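Local atomic coordinates of addiction module toxin RelE (Helicobacter pylori, PDB entry 4LTT), a protein that probably cleaves RNA as the toxin of a type II toxin-antitoxin system, a RelE-family member of the YafQ subfamily that can bind copper. Residues A[57-62]-A[67-72]; A[29-34]-A[76-81]; A[12-15]-A[21-24]. All coordinates share one frame; numbering follows the deposited sequence.

Interaction 1: A[57-62]-A[67-72]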
# COMPACT_ATOMS: atom_id res chain seq x y z
N ARG A 57 6.73 -2.74 -3.84
CA ARG A 57 7.22 -1.59 -3.06
C ARG A 57 6.36 -1.45 -1.82
O ARG A 57 5.24 -1.99 -1.72
CB ARG A 57 7.12 -0.29 -3.90
CG ARG A 57 8.02 -0.34 -5.16
CD ARG A 57 7.97 1.01 -5.94
NE ARG A 57 8.52 2.11 -5.19
CZ ARG A 57 9.80 2.38 -5.04
NH1 ARG A 57 10.72 1.59 -5.63
NH2 ARG A 57 10.17 3.35 -4.23
N GLU A 58 6.84 -0.64 -0.89
CA GLU A 58 6.16 -0.44 0.40
C GLU A 58 6.26 1.08 0.76
O GLU A 58 7.34 1.67 0.59
CB GLU A 58 6.93 -1.21 1.52
CG GLU A 58 6.25 -1.09 2.90
CD GLU A 58 7.25 -1.43 4.01
OE1 GLU A 58 7.40 -2.63 4.25
OE2 GLU A 58 7.92 -0.58 4.60
N CYS A 59 5.15 1.64 1.25
CA CYS A 59 5.21 2.96 1.84
C CYS A 59 4.45 2.88 3.17
O CYS A 59 3.71 1.92 3.46
CB CYS A 59 4.70 4.04 0.92
SG CYS A 59 2.98 3.93 0.49
N HIS A 60 4.71 3.88 3.99
CA HIS A 60 4.06 3.93 5.34
C HIS A 60 2.95 4.94 5.34
O HIS A 60 3.23 6.15 5.21
CB HIS A 60 5.03 4.48 6.34
CG HIS A 60 5.98 3.53 6.87
ND1 HIS A 60 6.82 2.87 6.14
CD2 HIS A 60 6.30 3.26 8.20
CE1 HIS A 60 7.63 2.15 6.95
NE2 HIS A 60 7.27 2.40 8.20
N ILE A 61 1.75 4.49 5.49
CA ILE A 61 0.58 5.40 5.64
C ILE A 61 0.51 5.97 7.06
O ILE A 61 0.25 7.17 7.25
CB ILE A 61 -0.68 4.67 5.23
CG1 ILE A 61 -0.56 4.02 3.85
CG2 ILE A 61 -1.93 5.60 5.30
CD1 ILE A 61 -0.29 4.93 2.67
N LYS A 62 0.77 5.10 8.03
CA LYS A 62 0.90 5.43 9.45
C LYS A 62 2.05 4.51 9.93
O LYS A 62 2.38 3.55 9.31
CB LYS A 62 -0.38 5.13 10.30
CG LYS A 62 -1.64 5.67 9.67
CD LYS A 62 -2.67 6.01 10.73
CE LYS A 62 -2.94 5.04 11.85
NZ LYS A 62 -4.40 5.10 12.22
N LEU A 67 1.44 0.19 3.17
CA LEU A 67 0.81 -0.17 1.89
C LEU A 67 1.87 -0.90 1.05
O LEU A 67 2.97 -0.36 0.81
CB LEU A 67 0.35 1.12 1.20
CG LEU A 67 -0.18 0.89 -0.24
CD1 LEU A 67 -1.48 0.10 -0.22
CD2 LEU A 67 -0.33 2.23 -0.96
N VAL A 68 1.53 -2.08 0.55
CA VAL A 68 2.39 -2.85 -0.37
C VAL A 68 1.75 -2.77 -1.72
O VAL A 68 0.52 -3.08 -1.84
CB VAL A 68 2.59 -4.29 0.11
CG1 VAL A 68 3.44 -5.06 -0.90
CG2 VAL A 68 3.28 -4.30 1.48
N TYR A 69 2.51 -2.34 -2.74
CA TYR A 69 1.91 -2.03 -4.05
C TYR A 69 2.90 -2.29 -5.12
O TYR A 69 4.10 -2.48 -4.88
CB TYR A 69 1.41 -0.55 -4.09
CG TYR A 69 2.55 0.42 -4.10
CD1 TYR A 69 3.10 0.84 -5.32
CD2 TYR A 69 3.10 0.91 -2.95
CE1 TYR A 69 4.15 1.76 -5.33
CE2 TYR A 69 4.18 1.78 -2.95
CZ TYR A 69 4.72 2.20 -4.16
OH TYR A 69 5.78 3.07 -4.20
N LEU A 70 2.42 -2.28 -6.37
CA LEU A 70 3.27 -2.49 -7.54
C LEU A 70 2.69 -1.74 -8.72
O LEU A 70 1.50 -1.89 -9.05
CB LEU A 70 3.37 -3.99 -7.87
CG LEU A 70 4.12 -4.33 -9.16
CD1 LEU A 70 5.58 -3.97 -9.09
CD2 LEU A 70 3.96 -5.81 -9.43
N VAL A 71 3.53 -1.05 -9.46
CA VAL A 71 3.13 -0.52 -10.77
C VAL A 71 3.54 -1.56 -11.81
O VAL A 71 4.74 -1.91 -11.90
CB VAL A 71 3.82 0.82 -11.01
CG1 VAL A 71 3.58 1.30 -12.46
CG2 VAL A 71 3.32 1.87 -10.08
N LYS A 72 2.59 -2.07 -12.55
CA LYS A 72 2.96 -3.04 -13.58
C LYS A 72 1.99 -2.87 -14.74
O LYS A 72 0.79 -2.92 -14.55
CB LYS A 72 2.85 -4.44 -13.07
CG LYS A 72 3.14 -5.49 -14.11
CD LYS A 72 3.11 -6.87 -13.58
CE LYS A 72 3.46 -7.85 -14.70
NZ LYS A 72 3.48 -9.24 -14.15
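The Y69 ring carries R57 on one face: CB of R57 sits over it, 3.9 Å from the ring centroid and displaced toward the rim at the hydroxyl end, a CH-pi contact. C59 SG approaches the same ring obliquely, 4.2 Å from Y69 CE2. At the edge of the R57 guanidinium, in its plane, lies the Y69 hydroxyl, which accepts a hydrogen bond from NE (R57 NE to Y69 OH 3.1 Å, N-H...O angle 146°). The two side chains run alongside each other in the same direction, and the arginine chain bends at chi3 (65°) to turn NE back onto the oxygen, leaving guanidinium and ring planes 60° apart. D46 takes the outer ends of both, in a salt bridge with R57 NH2 and a hydrogen bond with Y69 OH.

Beneath this pair is an antiparallel hairpin. R57-Y69 and C59-L67 are hydrogen-bonded pairs with E58-V68, a non-hydrogen-bonded pair, between them. R57 N reaches Y69 O at 2.8 Å and almost straight, while CA of E58 leans on L67 O in a CA-H...O contact of 3.2 Å. On the face of R57 and Y69, C59 SG packs on L67 CB at 3.9 Å, and I61, where the chain turns a corner, brings CG1 to the same CB. This face looks toward helix 25-35, whose V30 touches C59.

E58 and V68 belong to the other face, near helix 84-88. E58 binds copper in another structure of this toxin, together with H84; no metal is bound here, and the two side chains stand about 6 Å apart. Both faces of the hairpin are largely apolar around one polar feature each: the R57-Y69-D46 cluster on one, and on the other the E58 carboxylate, set beside V68 and F88.

Interaction 2: A[29-34]-A[76-81]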
# COMPACT_ATOMS: atom_id res chain seq x y z
N GLU A 29 -4.87 10.05 -0.85
CA GLU A 29 -3.93 10.96 -1.46
C GLU A 29 -2.69 10.26 -1.98
O GLU A 29 -2.18 10.57 -3.08
CB GLU A 29 -3.52 12.03 -0.46
CG GLU A 29 -2.60 13.12 -0.95
CD GLU A 29 -2.05 13.88 0.24
OE1 GLU A 29 -1.26 13.31 1.04
OE2 GLU A 29 -2.43 14.99 0.46
N VAL A 30 -2.17 9.32 -1.20
CA VAL A 30 -1.00 8.50 -1.63
C VAL A 30 -1.35 7.69 -2.91
O VAL A 30 -0.55 7.67 -3.86
CB VAL A 30 -0.58 7.55 -0.52
CG1 VAL A 30 0.39 6.42 -1.05
CG2 VAL A 30 0.01 8.31 0.66
N ILE A 31 -2.54 7.08 -2.92
CA ILE A 31 -2.92 6.30 -4.07
C ILE A 31 -2.96 7.19 -5.31
O ILE A 31 -2.47 6.79 -6.38
CB ILE A 31 -4.26 5.58 -3.82
CG1 ILE A 31 -4.04 4.41 -2.84
CG2 ILE A 31 -4.87 5.08 -5.14
CD1 ILE A 31 -5.31 3.87 -2.29
N LEU A 32 -3.54 8.40 -5.19
CA LEU A 32 -3.61 9.24 -6.36
C LEU A 32 -2.20 9.61 -6.86
O LEU A 32 -1.93 9.61 -8.08
CB LEU A 32 -4.43 10.50 -6.03
CG LEU A 32 -4.54 11.50 -7.22
CD1 LEU A 32 -5.25 10.89 -8.40
CD2 LEU A 32 -5.21 12.79 -6.73
N THR A 33 -1.31 9.95 -5.93
CA THR A 33 0.06 10.29 -6.28
C THR A 33 0.74 9.12 -7.03
O THR A 33 1.37 9.36 -8.05
CB THR A 33 0.85 10.62 -5.01
OG1 THR A 33 0.19 11.76 -4.40
CG2 THR A 33 2.28 10.99 -5.28
N LEU A 34 0.60 7.92 -6.50
CA LEU A 34 1.16 6.74 -7.16
C LEU A 34 0.53 6.50 -8.52
O LEU A 34 1.26 6.15 -9.47
CB LEU A 34 0.95 5.52 -6.27
CG LEU A 34 1.78 5.48 -4.94
CD1 LEU A 34 1.41 4.29 -4.08
CD2 LEU A 34 3.29 5.52 -5.22
N LEU A 76 -1.85 0.21 -11.16
CA LEU A 76 -1.34 0.28 -9.83
C LEU A 76 -2.01 -0.81 -9.03
O LEU A 76 -3.24 -0.77 -8.87
CB LEU A 76 -1.65 1.66 -9.22
CG LEU A 76 -1.27 1.74 -7.71
CD1 LEU A 76 0.22 1.57 -7.51
CD2 LEU A 76 -1.68 3.04 -7.18
N ILE A 77 -1.26 -1.83 -8.66
CA ILE A 77 -1.76 -2.98 -7.90
C ILE A 77 -1.61 -2.69 -6.44
O ILE A 77 -0.48 -2.50 -5.97
CB ILE A 77 -1.00 -4.25 -8.31
CG1 ILE A 77 -1.16 -4.59 -9.79
CG2 ILE A 77 -1.52 -5.43 -7.48
CD1 ILE A 77 -0.05 -5.53 -10.29
N LEU A 78 -2.70 -2.75 -5.69
CA LEU A 78 -2.64 -2.65 -4.25
C LEU A 78 -2.79 -4.00 -3.64
O LEU A 78 -3.77 -4.69 -3.89
CB LEU A 78 -3.74 -1.71 -3.73
CG LEU A 78 -3.73 -0.30 -4.37
CD1 LEU A 78 -4.65 0.62 -3.57
CD2 LEU A 78 -2.31 0.33 -4.34
N LEU A 79 -1.72 -4.44 -2.95
CA LEU A 79 -1.62 -5.80 -2.45
C LEU A 79 -2.02 -5.98 -0.99
O LEU A 79 -2.80 -6.89 -0.66
CB LEU A 79 -0.19 -6.31 -2.68
CG LEU A 79 -0.02 -7.80 -2.39
CD1 LEU A 79 -0.69 -8.54 -3.49
CD2 LEU A 79 1.47 -8.21 -2.30
N ARG A 80 -1.45 -5.19 -0.09
CA ARG A 80 -1.71 -5.37 1.33
C ARG A 80 -1.75 -3.99 1.93
O ARG A 80 -1.14 -3.03 1.46
CB ARG A 80 -0.54 -6.11 2.09
CG ARG A 80 -0.28 -7.55 1.73
CD ARG A 80 -1.50 -8.40 1.96
NE ARG A 80 -2.00 -8.36 3.35
CZ ARG A 80 -1.71 -9.16 4.36
NH1 ARG A 80 -0.84 -10.17 4.20
NH2 ARG A 80 -2.38 -9.06 5.51
N LEU A 81 -2.43 -3.89 3.08
CA LEU A 81 -2.48 -2.67 3.86
C LEU A 81 -2.57 -3.08 5.31
O LEU A 81 -3.60 -3.62 5.76
CB LEU A 81 -3.73 -1.90 3.47
CG LEU A 81 -3.89 -0.51 4.17
CD1 LEU A 81 -2.86 0.52 3.66
CD2 LEU A 81 -5.33 0.02 3.96
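Segment 29-34, part of helix 25-35, runs roughly antiparallel to strand 76-81, the N-to-C directions 144° apart and the two axes 10.1 Å from each other at closest approach, an alpha/beta packing of a helix on one face of the mixed sheet of this RelE-family fold. The backbones come nearest at L34 and L76, where the CA atoms are 7.4 Å apart. Helix and strand stay a side chain's depth from each other, and the layer between them is filled by four buried aliphatic residues, I31 and L34 from the helix with L76 and L78 from the strand.

L76 and L78, two residues apart, both point toward the helix. L76 reaches it through one methyl: CD2 meets CB of L34 at 3.7 Å and also comes within 3.9 Å of the carbonyl O of I31, so it rests against helix backbone as well as side chain. L4 of the edge strand 3-6 touches I31, L76 and L78, and Y69 of the neighbouring strand touches L34, L76 and L78, which builds one apolar layer from three strands and the helix.

One turn back along the helix from L34, I31 meets L78 at a slant. Its CG1 stands anti to the carbonyl carbon (chi1 -73°), and the extended chi2 of 166° carries the terminal methyl out to the strand, where I31 CD1 touches L78 CD1 at 3.6 Å.

Interaction 3: A[12-15]-A[21-24]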
# COMPACT_ATOMS: atom_id res chain seq x y z
N LYS A 12 -9.70 -7.03 1.93
CA LYS A 12 -9.95 -7.59 3.26
C LYS A 12 -9.18 -6.76 4.28
O LYS A 12 -9.72 -6.46 5.37
CB LYS A 12 -9.42 -9.03 3.28
CG LYS A 12 -10.30 -10.04 2.49
CD LYS A 12 -9.91 -11.48 2.90
CE LYS A 12 -10.39 -12.64 1.97
NZ LYS A 12 -11.83 -12.73 1.62
N ASP A 13 -7.93 -6.43 4.02
CA ASP A 13 -7.14 -5.63 4.98
C ASP A 13 -7.80 -4.30 5.21
O ASP A 13 -7.85 -3.77 6.35
CB ASP A 13 -5.80 -5.33 4.31
CG ASP A 13 -4.83 -6.46 4.34
OD1 ASP A 13 -4.98 -7.51 5.04
OD2 ASP A 13 -3.75 -6.34 3.68
N PHE A 14 -8.26 -3.62 4.17
CA PHE A 14 -8.85 -2.30 4.27
C PHE A 14 -10.14 -2.36 5.11
O PHE A 14 -10.35 -1.55 6.00
CB PHE A 14 -9.16 -1.78 2.87
CG PHE A 14 -9.82 -0.42 2.88
CD1 PHE A 14 -9.07 0.73 2.87
CD2 PHE A 14 -11.22 -0.30 2.91
CE1 PHE A 14 -9.66 2.00 2.95
CE2 PHE A 14 -11.81 0.95 2.96
CZ PHE A 14 -11.02 2.11 2.96
N ASP A 15 -10.95 -3.39 4.88
CA ASP A 15 -12.25 -3.52 5.60
C ASP A 15 -11.96 -3.75 7.08
O ASP A 15 -12.64 -3.15 7.94
CB ASP A 15 -12.99 -4.70 5.05
CG ASP A 15 -13.57 -4.43 3.64
OD1 ASP A 15 -13.48 -3.34 3.11
OD2 ASP A 15 -14.13 -5.41 3.08
N GLY A 21 -11.17 1.76 13.08
CA GLY A 21 -11.07 3.19 13.18
C GLY A 21 -10.19 3.88 12.16
O GLY A 21 -9.92 5.04 12.29
N PHE A 22 -9.68 3.17 11.17
CA PHE A 22 -8.75 3.80 10.19
C PHE A 22 -9.45 4.89 9.38
O PHE A 22 -10.58 4.72 8.91
CB PHE A 22 -8.33 2.69 9.26
CG PHE A 22 -7.38 3.11 8.14
CD1 PHE A 22 -6.13 3.58 8.46
CD2 PHE A 22 -7.75 3.04 6.82
CE1 PHE A 22 -5.22 3.93 7.44
CE2 PHE A 22 -6.86 3.38 5.82
CZ PHE A 22 -5.61 3.78 6.13
N ASP A 23 -8.73 6.01 9.27
CA ASP A 23 -9.10 7.13 8.44
C ASP A 23 -8.32 7.02 7.11
O ASP A 23 -7.09 7.14 7.16
CB ASP A 23 -8.78 8.43 9.21
CG ASP A 23 -9.09 9.69 8.42
OD1 ASP A 23 -9.14 9.72 7.22
OD2 ASP A 23 -9.20 10.79 9.07
N ASP A 24 -8.97 6.86 6.00
CA ASP A 24 -8.28 6.63 4.73
C ASP A 24 -7.93 7.87 3.95
O ASP A 24 -7.54 7.78 2.77
CB ASP A 24 -9.13 5.66 3.88
CG ASP A 24 -10.40 6.25 3.37
OD1 ASP A 24 -10.73 7.39 3.78
OD2 ASP A 24 -11.07 5.59 2.54
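F14 is the residue of 12-15 that reaches 21-24, meeting F22 and D24 with the far end of its ring. Just before it in helix 8-19, D13 turns to the sheet instead: its OD2 forms a salt bridge with R80 NE and accepts a hydrogen bond from L81 N, tying the helix to strand 75-82.

At F14 itself the ring is carried out from the helix by a first torsion that sets CG anti to the backbone N (chi1 178°). F14 CE1 lies 4.2 Å from CE2 of F22, arriving at the edge of the F22 ring, near its plane.

D24 comes to the rim of F14. Its OD2 is 3.5 Å from F14 CZ and close to the ring plane, where the weakly positive C-H rim probably suits a carboxylate oxygen, while CB of D24 rests 3.8 Å from F14 CE1. The carboxylate is turned 41° from the ring. Next along the helix, D15 OD1 also lies in plane at the F14 edge, so two carboxylates sit at the rim of this ring. Within the loop, the backbone N of D24 lies over one face of F22, 4.0 Å above its plane but offset toward the rim. L27 of the next helix and L81 of strand 75-82 touch both phenylalanines.

After F14 the helix runs on to a Schellman motif, with F22 N bonded to L17 O, G21 N bonded to L18 O, and G21 at positive phi as the C' residue. D24 occupies the N-cap position of helix 25-35, although its side chain makes no capping bond. This is the short turn of an alpha-helical hairpin, helices 8-19 and 25-35, entered through the Schellman motif and left at the N-cap.

How the interactions relate
Interactions 1 and 2 form the buried centre, their midpoints 6 Å apart; interaction 3 lies at the partly exposed border, 12 Å from the middle of the chain. The first two share the sheet, since strands 65-72 and 75-82 are hydrogen-bonded neighbours, and Y69 belongs both to the hairpin and to the layer under helix 25-35. Interaction 1 is built on backbone bonds and a polar cluster, interaction 2 on aliphatic contacts, and interaction 3 on aromatic rings and a carboxylate. A polar tie joins 12-15 to 76-81, while F22 touches both I61 and L81, linking the helical connection to the sheet.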